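Local coordinates for protein 4-hydroxy-tetrahydrodipicolinate synthase (Aquifex aeolicus, PDB 2EHH) that probably catalyses the condensation of pyruvate with (S)-aspartate-beta-semialdehyde to 4-hydroxy-tetrahydrodipicolinate, a step on the way to lysine, at residues 35-41 / 70-75; 127-133 / 156-162. Residue numbers count along the deposited sequence, not the author numbering.

Interaction 1 of 2, residues 35-41 / 70-75; sequences TDAILVC and IKVIAG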
ATOM      1  N   THR A  35      27.012   2.254 -25.278  1.00 22.96           N
ATOM      2  CA  THR A  35      26.295   2.977 -24.232  1.00 21.21           C
ATOM      3  C   THR A  35      26.415   4.487 -24.463  1.00 20.64           C
ATOM      4  O   THR A  35      27.492   4.995 -24.772  1.00 19.71           O
ATOM      5  CB  THR A  35      26.832   2.595 -22.839  1.00 19.97           C
ATOM      6  OG1 THR A  35      26.783   1.169 -22.695  1.00 17.70           O
ATOM      7  CG2 THR A  35      25.982   3.224 -21.740  1.00 19.28           C
ATOM      8  N   ASP A  36      25.302   5.202 -24.323  1.00 19.95           N
ATOM      9  CA  ASP A  36      25.287   6.641 -24.554  1.00 19.80           C
ATOM     10  C   ASP A  36      25.863   7.470 -23.413  1.00 21.11           C
ATOM     11  O   ASP A  36      26.488   8.508 -23.643  1.00 20.14           O
ATOM     12  CB  ASP A  36      23.861   7.101 -24.857  1.00 20.94           C
ATOM     13  CG  ASP A  36      23.311   6.478 -26.123  1.00 23.80           C
ATOM     14  OD1 ASP A  36      23.885   6.731 -27.203  1.00 20.25           O
ATOM     15  OD2 ASP A  36      22.312   5.731 -26.042  1.00 24.58           O
ATOM     16  N   ALA A  37      25.661   7.016 -22.182  1.00 19.53           N
ATOM     17  CA  ALA A  37      26.170   7.753 -21.038  1.00 17.89           C
ATOM     18  C   ALA A  37      26.337   6.866 -19.821  1.00 18.23           C
ATOM     19  O   ALA A  37      25.702   5.818 -19.703  1.00 17.31           O
ATOM     20  CB  ALA A  37      25.232   8.908 -20.711  1.00 18.95           C
ATOM     21  N   ILE A  38      27.194   7.303 -18.910  1.00 17.61           N
ATOM     22  CA  ILE A  38      27.437   6.560 -17.691  1.00 17.96           C
ATOM     23  C   ILE A  38      27.068   7.423 -16.500  1.00 16.88           C
ATOM     24  O   ILE A  38      27.431   8.599 -16.431  1.00 17.23           O
ATOM     25  CB  ILE A  38      28.921   6.146 -17.554  1.00 21.38           C
ATOM     26  CG1 ILE A  38      29.314   5.223 -18.707  1.00 23.00           C
ATOM     27  CG2 ILE A  38      29.144   5.431 -16.226  1.00 24.40           C
ATOM     28  CD1 ILE A  38      30.758   4.784 -18.667  1.00 28.39           C
ATOM     29  N   LEU A  39      26.311   6.837 -15.582  1.00 15.49           N
ATOM     30  CA  LEU A  39      25.917   7.515 -14.358  1.00 15.62           C
ATOM     31  C   LEU A  39      26.792   6.915 -13.274  1.00 15.94           C
ATOM     32  O   LEU A  39      26.723   5.712 -13.016  1.00 13.73           O
ATOM     33  CB  LEU A  39      24.448   7.238 -14.024  1.00 16.61           C
ATOM     34  CG  LEU A  39      24.046   7.473 -12.563  1.00 18.20           C
ATOM     35  CD1 LEU A  39      24.156   8.948 -12.226  1.00 17.83           C
ATOM     36  CD2 LEU A  39      22.626   6.971 -12.331  1.00 20.15           C
ATOM     37  N   VAL A  40      27.630   7.739 -12.655  1.00 15.77           N
ATOM     38  CA  VAL A  40      28.495   7.250 -11.590  1.00 17.70           C
ATOM     39  C   VAL A  40      28.024   7.780 -10.239  1.00 18.43           C
ATOM     40  O   VAL A  40      27.469   8.873 -10.147  1.00 18.09           O
ATOM     41  CB  VAL A  40      29.967   7.671 -11.819  1.00 16.77           C
ATOM     42  CG1 VAL A  40      30.502   7.002 -13.072  1.00 18.57           C
ATOM     43  CG2 VAL A  40      30.066   9.183 -11.947  1.00 15.32           C
ATOM     44  N   CYS A  41      28.232   6.984  -9.196  1.00 19.42           N
ATOM     45  CA  CYS A  41      27.840   7.362  -7.846  1.00 21.40           C
ATOM     46  C   CYS A  41      26.341   7.444  -7.643  1.00 21.33           C
ATOM     47  O   CYS A  41      25.857   8.294  -6.897  1.00 23.06           O
ATOM     48  CB  CYS A  41      28.484   8.690  -7.463  1.00 23.40           C
ATOM     49  SG  CYS A  41      30.263   8.584  -7.471  1.00 26.26           S
ATOM     50  N   ILE A  70      31.872   9.477 -24.190  1.00 24.74           N
ATOM     51  CA  ILE A  70      30.528   9.125 -23.744  1.00 24.53           C
ATOM     52  C   ILE A  70      30.184  10.120 -22.646  1.00 23.33           C
ATOM     53  O   ILE A  70      31.074  10.616 -21.953  1.00 21.44           O
ATOM     54  CB  ILE A  70      30.468   7.700 -23.165  1.00 26.10           C
ATOM     55  CG1 ILE A  70      31.514   7.550 -22.061  1.00 26.13           C
ATOM     56  CG2 ILE A  70      30.675   6.676 -24.274  1.00 28.37           C
ATOM     57  CD1 ILE A  70      31.571   6.170 -21.465  1.00 30.50           C
ATOM     58  N   LYS A  71      28.904  10.429 -22.492  1.00 21.09           N
ATOM     59  CA  LYS A  71      28.501  11.379 -21.466  1.00 20.48           C
ATOM     60  C   LYS A  71      28.717  10.805 -20.068  1.00 19.20           C
ATOM     61  O   LYS A  71      28.655   9.591 -19.856  1.00 17.60           O
ATOM     62  CB  LYS A  71      27.030  11.759 -21.641  1.00 23.45           C
ATOM     63  CG  LYS A  71      26.697  12.445 -22.958  1.00 27.95           C
ATOM     64  CD  LYS A  71      27.366  13.803 -23.069  1.00 33.41           C
ATOM     65  CE  LYS A  71      26.805  14.597 -24.244  1.00 37.05           C
ATOM     66  NZ  LYS A  71      25.337  14.858 -24.096  1.00 38.23           N
ATOM     67  N   VAL A  72      28.987  11.694 -19.121  1.00 17.45           N
ATOM     68  CA  VAL A  72      29.192  11.297 -17.742  1.00 16.76           C
ATOM     69  C   VAL A  72      28.227  12.093 -16.887  1.00 16.88           C
ATOM     70  O   VAL A  72      28.257  13.324 -16.882  1.00 16.06           O
ATOM     71  CB  VAL A  72      30.634  11.577 -17.258  1.00 18.58           C
ATOM     72  CG1 VAL A  72      30.759  11.225 -15.777  1.00 17.62           C
ATOM     73  CG2 VAL A  72      31.630  10.761 -18.076  1.00 18.15           C
ATOM     74  N   ILE A  73      27.350  11.373 -16.194  1.00 15.83           N
ATOM     75  CA  ILE A  73      26.370  11.978 -15.303  1.00 14.54           C
ATOM     76  C   ILE A  73      26.789  11.609 -13.882  1.00 13.93           C
ATOM     77  O   ILE A  73      27.090  10.451 -13.590  1.00 14.62           O
ATOM     78  CB  ILE A  73      24.948  11.424 -15.569  1.00 14.98           C
ATOM     79  CG1 ILE A  73      24.564  11.654 -17.037  1.00 15.96           C
ATOM     80  CG2 ILE A  73      23.942  12.115 -14.661  1.00 14.25           C
ATOM     81  CD1 ILE A  73      23.248  11.001 -17.450  1.00 16.78           C
ATOM     82  N   ALA A  74      26.806  12.590 -12.994  1.00 14.56           N
ATOM     83  CA  ALA A  74      27.214  12.335 -11.623  1.00 15.33           C
ATOM     84  C   ALA A  74      26.061  12.366 -10.627  1.00 15.70           C
ATOM     85  O   ALA A  74      25.223  13.267 -10.659  1.00 13.91           O
ATOM     86  CB  ALA A  74      28.276  13.342 -11.207  1.00 16.46           C
ATOM     87  N   GLY A  75      26.027  11.365  -9.751  1.00 16.08           N
ATOM     88  CA  GLY A  75      25.009  11.323  -8.720  1.00 16.66           C
ATOM     89  C   GLY A  75      25.537  12.284  -7.674  1.00 17.61           C
ATOM     90  O   GLY A  75      26.585  12.030  -7.079  1.00 18.27           O
TER

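Interaction 2 of 2, residues 127-133 / 156-162; sequences IPIIIYN and NIVASKE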
ATOM      1  N   ILE A 127      24.611  23.542 -14.326  1.00 20.71           N
ATOM      2  CA  ILE A 127      24.854  22.243 -14.946  1.00 18.65           C
ATOM      3  C   ILE A 127      23.511  21.554 -15.171  1.00 18.73           C
ATOM      4  O   ILE A 127      22.593  21.705 -14.367  1.00 18.84           O
ATOM      5  CB  ILE A 127      25.736  21.342 -14.042  1.00 18.89           C
ATOM      6  CG1 ILE A 127      26.105  20.052 -14.782  1.00 18.23           C
ATOM      7  CG2 ILE A 127      24.994  20.998 -12.752  1.00 19.33           C
ATOM      8  CD1 ILE A 127      26.967  19.101 -13.965  1.00 19.47           C
ATOM      9  N   PRO A 128      23.370  20.801 -16.272  1.00 18.35           N
ATOM     10  CA  PRO A 128      22.090  20.125 -16.507  1.00 19.11           C
ATOM     11  C   PRO A 128      21.774  19.190 -15.341  1.00 17.29           C
ATOM     12  O   PRO A 128      22.623  18.417 -14.909  1.00 17.46           O
ATOM     13  CB  PRO A 128      22.334  19.371 -17.811  1.00 19.69           C
ATOM     14  CG  PRO A 128      23.298  20.274 -18.538  1.00 18.60           C
ATOM     15  CD  PRO A 128      24.267  20.651 -17.432  1.00 20.01           C
ATOM     16  N   ILE A 129      20.549  19.266 -14.838  1.00 16.40           N
ATOM     17  CA  ILE A 129      20.138  18.443 -13.711  1.00 15.91           C
ATOM     18  C   ILE A 129      18.996  17.495 -14.042  1.00 15.93           C
ATOM     19  O   ILE A 129      18.020  17.883 -14.684  1.00 14.24           O
ATOM     20  CB  ILE A 129      19.705  19.330 -12.527  1.00 17.88           C
ATOM     21  CG1 ILE A 129      20.914  20.118 -12.014  1.00 17.39           C
ATOM     22  CG2 ILE A 129      19.093  18.473 -11.415  1.00 16.03           C
ATOM     23  CD1 ILE A 129      20.552  21.240 -11.069  1.00 20.59           C
ATOM     24  N   ILE A 130      19.137  16.251 -13.593  1.00 15.54           N
ATOM     25  CA  ILE A 130      18.120  15.226 -13.797  1.00 15.61           C
ATOM     26  C   ILE A 130      17.542  14.864 -12.435  1.00 15.11           C
ATOM     27  O   ILE A 130      18.270  14.431 -11.543  1.00 13.00           O
ATOM     28  CB  ILE A 130      18.708  13.928 -14.404  1.00 16.17           C
ATOM     29  CG1 ILE A 130      19.486  14.243 -15.681  1.00 17.76           C
ATOM     30  CG2 ILE A 130      17.577  12.934 -14.704  1.00 17.89           C
ATOM     31  CD1 ILE A 130      20.169  13.031 -16.301  1.00 19.84           C
ATOM     32  N   ILE A 131      16.240  15.058 -12.272  1.00 13.75           N
ATOM     33  CA  ILE A 131      15.581  14.710 -11.020  1.00 14.63           C
ATOM     34  C   ILE A 131      15.492  13.185 -10.960  1.00 15.16           C
ATOM     35  O   ILE A 131      15.266  12.531 -11.981  1.00 15.36           O
ATOM     36  CB  ILE A 131      14.155  15.301 -10.966  1.00 14.98           C
ATOM     37  CG1 ILE A 131      14.233  16.823 -10.848  1.00 14.25           C
ATOM     38  CG2 ILE A 131      13.384  14.707  -9.786  1.00 15.48           C
ATOM     39  CD1 ILE A 131      12.890  17.520 -11.036  1.00 18.06           C
ATOM     40  N   TYR A 132      15.678  12.612  -9.776  1.00 14.56           N
ATOM     41  CA  TYR A 132      15.592  11.163  -9.638  1.00 13.43           C
ATOM     42  C   TYR A 132      14.488  10.823  -8.645  1.00 12.63           C
ATOM     43  O   TYR A 132      14.639  11.020  -7.438  1.00 11.87           O
ATOM     44  CB  TYR A 132      16.939  10.586  -9.178  1.00 15.45           C
ATOM     45  CG  TYR A 132      16.944   9.083  -8.982  1.00 19.43           C
ATOM     46  CD1 TYR A 132      15.984   8.272  -9.589  1.00 19.01           C
ATOM     47  CD2 TYR A 132      17.936   8.463  -8.215  1.00 22.57           C
ATOM     48  CE1 TYR A 132      16.008   6.889  -9.438  1.00 24.54           C
ATOM     49  CE2 TYR A 132      17.967   7.077  -8.063  1.00 24.69           C
ATOM     50  CZ  TYR A 132      17.001   6.300  -8.679  1.00 24.96           C
ATOM     51  OH  TYR A 132      17.036   4.928  -8.560  1.00 32.02           O
ATOM     52  N   ASN A 133      13.375  10.323  -9.174  1.00 12.39           N
ATOM     53  CA  ASN A 133      12.219   9.962  -8.361  1.00 11.39           C
ATOM     54  C   ASN A 133      12.128   8.452  -8.194  1.00 10.87           C
ATOM     55  O   ASN A 133      12.010   7.718  -9.177  1.00 10.07           O
ATOM     56  CB  ASN A 133      10.937  10.487  -9.022  1.00 11.28           C
ATOM     57  CG  ASN A 133       9.691  10.232  -8.186  1.00 12.62           C
ATOM     58  OD1 ASN A 133       9.574  10.719  -7.058  1.00 13.49           O
ATOM     59  ND2 ASN A 133       8.746   9.477  -8.741  1.00 10.07           N
ATOM     60  N   ASN A 156      17.568  25.026 -16.190  1.00 23.43           N
ATOM     61  CA  ASN A 156      18.593  24.106 -15.731  1.00 24.59           C
ATOM     62  C   ASN A 156      18.097  22.671 -15.438  1.00 23.02           C
ATOM     63  O   ASN A 156      18.854  21.698 -15.549  1.00 22.43           O
ATOM     64  CB  ASN A 156      19.211  24.727 -14.472  1.00 26.61           C
ATOM     65  CG  ASN A 156      20.542  24.149 -14.143  1.00 29.35           C
ATOM     66  OD1 ASN A 156      21.020  23.257 -14.837  1.00 36.64           O
ATOM     67  ND2 ASN A 156      21.162  24.650 -13.086  1.00 27.72           N
ATOM     68  N   ILE A 157      16.832  22.548 -15.049  1.00 19.97           N
ATOM     69  CA  ILE A 157      16.238  21.247 -14.737  1.00 18.88           C
ATOM     70  C   ILE A 157      15.598  20.726 -16.020  1.00 18.30           C
ATOM     71  O   ILE A 157      14.534  21.190 -16.435  1.00 17.40           O
ATOM     72  CB  ILE A 157      15.215  21.408 -13.596  1.00 18.78           C
ATOM     73  CG1 ILE A 157      15.962  21.871 -12.336  1.00 18.04           C
ATOM     74  CG2 ILE A 157      14.486  20.104 -13.345  1.00 20.26           C
ATOM     75  CD1 ILE A 157      15.083  22.195 -11.153  1.00 18.82           C
ATOM     76  N   VAL A 158      16.258  19.747 -16.631  1.00 17.75           N
ATOM     77  CA  VAL A 158      15.841  19.211 -17.928  1.00 18.18           C
ATOM     78  C   VAL A 158      15.288  17.798 -18.042  1.00 16.49           C
ATOM     79  O   VAL A 158      14.816  17.410 -19.111  1.00 16.20           O
ATOM     80  CB  VAL A 158      17.017  19.291 -18.908  1.00 18.52           C
ATOM     81  CG1 VAL A 158      17.539  20.719 -18.978  1.00 22.13           C
ATOM     82  CG2 VAL A 158      18.126  18.351 -18.449  1.00 19.38           C
ATOM     83  N   ALA A 159      15.350  17.017 -16.975  1.00 15.66           N
ATOM     84  CA  ALA A 159      14.853  15.654 -17.073  1.00 14.19           C
ATOM     85  C   ALA A 159      14.558  15.018 -15.726  1.00 14.01           C
ATOM     86  O   ALA A 159      14.840  15.593 -14.675  1.00 13.79           O
ATOM     87  CB  ALA A 159      15.860  14.806 -17.822  1.00 13.51           C
ATOM     88  N   SER A 160      13.974  13.829 -15.777  1.00 13.88           N
ATOM     89  CA  SER A 160      13.669  13.079 -14.569  1.00 14.54           C
ATOM     90  C   SER A 160      13.830  11.587 -14.809  1.00 13.96           C
ATOM     91  O   SER A 160      13.371  11.057 -15.824  1.00 14.05           O
ATOM     92  CB  SER A 160      12.239  13.350 -14.096  1.00 16.47           C
ATOM     93  OG  SER A 160      11.961  12.608 -12.914  1.00 16.54           O
ATOM     94  N   LYS A 161      14.511  10.916 -13.885  1.00 12.64           N
ATOM     95  CA  LYS A 161      14.679   9.475 -13.962  1.00 13.57           C
ATOM     96  C   LYS A 161      13.523   8.960 -13.122  1.00 13.69           C
ATOM     97  O   LYS A 161      13.486   9.171 -11.904  1.00 14.00           O
ATOM     98  CB  LYS A 161      15.999   9.033 -13.336  1.00 13.69           C
ATOM     99  CG  LYS A 161      16.161   7.519 -13.281  1.00 15.47           C
ATOM    100  CD  LYS A 161      17.407   7.112 -12.482  1.00 16.31           C
ATOM    101  CE  LYS A 161      17.539   5.594 -12.406  1.00 16.94           C
ATOM    102  NZ  LYS A 161      18.593   5.158 -11.440  1.00 17.79           N
ATOM    103  N   GLU A 162      12.579   8.292 -13.770  1.00 13.27           N
ATOM    104  CA  GLU A 162      11.402   7.792 -13.078  1.00 13.88           C
ATOM    105  C   GLU A 162      11.399   6.295 -12.790  1.00 13.73           C
ATOM    106  O   GLU A 162      11.219   5.476 -13.691  1.00 13.03           O
ATOM    107  CB  GLU A 162      10.147   8.154 -13.877  1.00 13.42           C
ATOM    108  CG  GLU A 162       9.832   9.643 -13.935  1.00 12.48           C
ATOM    109  CD  GLU A 162       9.429  10.209 -12.578  1.00 16.88           C
ATOM    110  OE1 GLU A 162       8.839   9.458 -11.767  1.00 15.37           O
ATOM    111  OE2 GLU A 162       9.683  11.408 -12.333  1.00 15.62           O
TER

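Interaction 1 of 2, residues 35-41 / 70-75
L39 and I73 sit at the heart of this pairing, side by side on the face that lines the barrel interior, with L39 CD1 4.0 Å from I73 CG2. A37 extends the same face: its CB lies 4.4 Å from I73 CD1, and I6 of strand 4-8 packs against both residues. The other face, carrying I38, V40, V72 and A74, turns to the helical layer. There I38 CD1 and I70 CD1 meet at 3.2 Å, V40 CG2 is 4.4 Å from V72 CG1, and helix 52-66 covers V72 and A74.

Between these faces runs a parallel ladder pairing A37-V40 with K71-A74. Four backbone hydrogen bonds hold it: I38 N to K71 O (2.9 Å), I73 N to I38 O (2.8 Å), V40 N to I73 O (2.9 Å) and G75 N to V40 O (2.9 Å). At the C-terminal end of the strands, an ideally placed CB on G75 would fall 2.3 Å from C41 O, leaving no room for a side chain.

At the polar start of the strands, K71 N reaches D36 O in a longer fifth bond of 3.3 Å, while the carboxylate of D36 turns away to S5 N and K215.

The ladder uses one side of each strand; A37 and L39 bond on their other side to V7, and V72 to D97, continuing the pairing. Apolar side chains fill both faces except at the exposed K71, as in a TIM-barrel beta-alpha-beta unit, and L39, whose side chain is about 4 Å from that of the predicted pyruvate-binding I203, carries the lining to the active site.

Interaction 2 of 2, residues 127-133 / 156-162
N156 opens 156-162 by accepting I129 N on its own O (3.0 Å), while its ND2 turns to A122 O and V125 O, in and just after helix 111-124. I157 packs its CG2 against I131 CD1 (3.8 Å) on the helix-facing side. At V158, whose N donates to I129 O (3.2 Å), a beta bulge shifts the register by one, so that A159 rather than V158 pairs with I130. A159 O then takes I131 N at 2.8 Å. S160 points OG at E162 OE2 (2.6 Å). K161 N binds I131 O at 2.6 Å, and its extended side chain crosses the Y132 ring in a CH-pi contact, CD 3.7 Å from the centroid. E162 closes the run: OE1 accepts N133 ND2 (3.0 Å) and also pairs with R169.

The polar network lies on the helix side, and K161 NZ lies 3.3 Å from Y132 OH; the ladder and the ring contact thus hold the predicted Schiff-base lysine K161 beside the predicted proton donor/acceptor Y132 inside the barrel.

In the fold
Both interactions are neighbouring-strand pairings in one closed eight-stranded parallel barrel, and they come in series along the chain: 35-41 with 70-75 joins the second and third strands, 127-133 with 156-162 the fifth and sixth. Strand 98-102 lies between them, pairing with 71-75 and 129-133. The centres of the two interactions are about 13 Å apart, yet they touch through the barrel core, where I73 CD1 packs 3.9 Å from I130 CD1. Toward the C-terminal end of the strands the side chain of L39 is about 5 Å from that of K161. Different parts of the sheet therefore converge on one interior, and interaction 1 supplies apolar lining beside the predicted catalytic pair carried by interaction 2.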